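Local coordinates for aromatic-amino-acid:2-oxoglutarate transaminase (Candida albicans, PDB 6HND), which catalyses the transamination of aromatic amino acids, with 2-oxoglutarate as amino acceptor, using pyridoxal 5'-phosphate as cofactor, at the interface of chains A and B. Numbering follows the deposited sequence. Chains: chain A/B, Aromatic-amino-acid:2-oxoglutarate transaminase.

The interface of chains A and B. Residues chain A 406, 437, 492, 494-496; chain B 43-47, 50.
B:Asn47 grips two successive carbonyls of chain A, one with its side chain and one with its backbone. The amide nitrogen ND2 gives a hydrogen bond of 2.8 Å to A:Leu495 O, which lies almost in the amide plane. With CG anti to the backbone N (chi1 -169°), the amide extends away from the backbone bond to reach this oxygen. The backbone N of B:Asn47 bonds A:Ala494 O at 3.0 Å; the bond is nearly straight at the hydrogen, yet the donor sits above the carbonyl plane. That same oxygen meets the edge of the B:Phe50 ring, 3.4 Å from CE2. The rings of B:Phe50 and A:Tyr406 lie face to face, nearly parallel but offset to their rims, with B:Phe50 CE1 3.6 Å from A:Tyr406 CE2. The tyrosine hydroxyl OH reaches past this overlap to B:Pro46 CB, 3.5 Å away. On the other flank A:Leu495 lies alongside B:Met45, CG 3.8 Å from the methionine CB, while its CD1 touches the poorly ordered ring of B:Tyr43. Nearby, the sulphurs of A:Met437 and A:Cys492 both rest against B:Gly44 CA. A:Cys492 SG also accepts a bond from A:Ala494 N, tying the loop's start to the strand end. The N-terminal segment of chain B thus lies over the loop joining strand 488-492 to helix 499-518, beside helix 392-418 of chain A, and, repeated by the two-fold, probably helps hold the dimer together.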
loop_
_atom_site.group_PDB
_atom_site.type_symbol
_atom_site.label_atom_id
_atom_site.label_comp_id
_atom_site.label_asym_id
_atom_site.label_seq_id
_atom_site.Cartn_x
_atom_site.Cartn_y
_atom_site.Cartn_z
ATOM N N TYR A 406 17.532 19.285 13.985
ATOM C CA TYR A 406 18.449 18.242 13.489
ATOM C C TYR A 406 19.867 18.804 13.524
ATOM O O TYR A 406 20.788 18.041 13.847
ATOM C CB TYR A 406 18.012 17.764 12.105
ATOM C CG TYR A 406 16.942 16.697 12.117
ATOM C CD1 TYR A 406 17.272 15.368 12.284
ATOM C CD2 TYR A 406 15.605 16.998 11.941
ATOM C CE1 TYR A 406 16.316 14.371 12.310
ATOM C CE2 TYR A 406 14.631 16.005 11.937
ATOM C CZ TYR A 406 14.990 14.683 12.098
ATOM O OH TYR A 406 14.058 13.694 12.097
ATOM N N MET A 437 20.125 12.719 8.964
ATOM C CA MET A 437 19.985 12.254 10.361
ATOM C C MET A 437 21.039 11.192 10.681
ATOM O O MET A 437 20.954 10.628 11.776
ATOM C CB MET A 437 18.583 11.686 10.603
ATOM C CG MET A 437 18.240 10.506 9.711
ATOM S SD MET A 437 16.677 9.675 10.178
ATOM C CE MET A 437 15.479 10.977 9.868
ATOM N N CYS A 492 22.319 7.588 14.587
ATOM C CA CYS A 492 21.123 8.350 14.218
ATOM C C CYS A 492 20.668 9.122 15.441
ATOM O O CYS A 492 20.340 8.466 16.454
ATOM C CB CYS A 492 20.009 7.445 13.712
ATOM S SG CYS A 492 18.591 8.437 13.192
ATOM N N ALA A 494 18.054 11.181 15.419
ATOM C CA ALA A 494 16.624 11.528 15.194
ATOM C C ALA A 494 15.686 10.983 16.286
ATOM O O ALA A 494 14.678 11.659 16.557
ATOM C CB ALA A 494 16.191 11.039 13.841
ATOM N N LEU A 495 15.979 9.823 16.894
ATOM C CA LEU A 495 15.068 9.156 17.865
ATOM C C LEU A 495 15.105 9.798 19.260
ATOM O O LEU A 495 14.064 9.735 19.926
ATOM C CB LEU A 495 15.415 7.667 17.981
ATOM C CG LEU A 495 14.313 6.704 17.533
ATOM C CD1 LEU A 495 14.693 5.268 17.844
ATOM C CD2 LEU A 495 12.947 7.042 18.158
ATOM N N ALA A 496 16.235 10.360 19.709
ATOM C CA ALA A 496 16.436 10.826 21.105
ATOM C C ALA A 496 15.323 11.802 21.496
ATOM O O ALA A 496 14.949 12.664 20.659
ATOM C CB ALA A 496 17.789 11.479 21.279
ATOM N N TYR B 43 18.016 3.058 14.866
ATOM C CA TYR B 43 16.926 3.079 13.859
ATOM C C TYR B 43 16.695 4.521 13.379
ATOM O O TYR B 43 16.704 5.404 14.222
ATOM C CB TYR B 43 15.629 2.495 14.433
ATOM C CG TYR B 43 15.728 1.472 15.547
ATOM C CD1 TYR B 43 15.706 1.864 16.882
ATOM C CD2 TYR B 43 15.744 0.106 15.278
ATOM C CE1 TYR B 43 15.752 0.939 17.916
ATOM C CE2 TYR B 43 15.785 -0.834 16.301
ATOM C CZ TYR B 43 15.794 -0.414 17.625
ATOM O OH TYR B 43 15.845 -1.320 18.644
ATOM N N GLY B 44 16.429 4.717 12.080
ATOM C CA GLY B 44 16.132 6.012 11.431
ATOM C C GLY B 44 14.700 6.459 11.642
ATOM O O GLY B 44 14.025 6.746 10.661
ATOM N N MET B 45 14.245 6.507 12.894
ATOM C CA MET B 45 12.882 6.932 13.318
ATOM C C MET B 45 12.971 8.332 13.909
ATOM O O MET B 45 13.762 8.572 14.812
ATOM C CB MET B 45 12.313 6.010 14.398
ATOM C CG MET B 45 12.185 4.578 13.949
ATOM S SD MET B 45 11.667 3.566 15.311
ATOM C CE MET B 45 12.067 1.930 14.703
ATOM N N PRO B 46 12.200 9.319 13.414
ATOM C CA PRO B 46 12.136 10.594 14.094
ATOM C C PRO B 46 11.340 10.326 15.365
ATOM O O PRO B 46 10.325 9.645 15.306
ATOM C CB PRO B 46 11.441 11.544 13.130
ATOM C CG PRO B 46 11.351 10.764 11.842
ATOM C CD PRO B 46 11.390 9.298 12.199
ATOM N N ASN B 47 11.834 10.856 16.479
ATOM C CA ASN B 47 11.067 10.986 17.744
ATOM C C ASN B 47 9.685 11.585 17.456
ATOM O O ASN B 47 9.624 12.491 16.639
ATOM C CB ASN B 47 11.808 11.867 18.742
ATOM C CG ASN B 47 11.179 11.781 20.109
ATOM O OD1 ASN B 47 10.223 12.516 20.401
ATOM N ND2 ASN B 47 11.690 10.871 20.927
ATOM N N PHE B 50 8.682 15.424 16.681
ATOM C CA PHE B 50 8.774 15.995 15.327
ATOM C C PHE B 50 7.428 15.986 14.593
ATOM O O PHE B 50 7.319 16.682 13.587
ATOM C CB PHE B 50 9.791 15.196 14.515
ATOM C CG PHE B 50 11.228 15.446 14.901
ATOM C CD1 PHE B 50 11.800 16.694 14.711
ATOM C CD2 PHE B 50 11.994 14.447 15.466
ATOM C CE1 PHE B 50 13.123 16.936 15.061
ATOM C CE2 PHE B 50 13.313 14.687 15.819
ATOM C CZ PHE B 50 13.879 15.928 15.616
#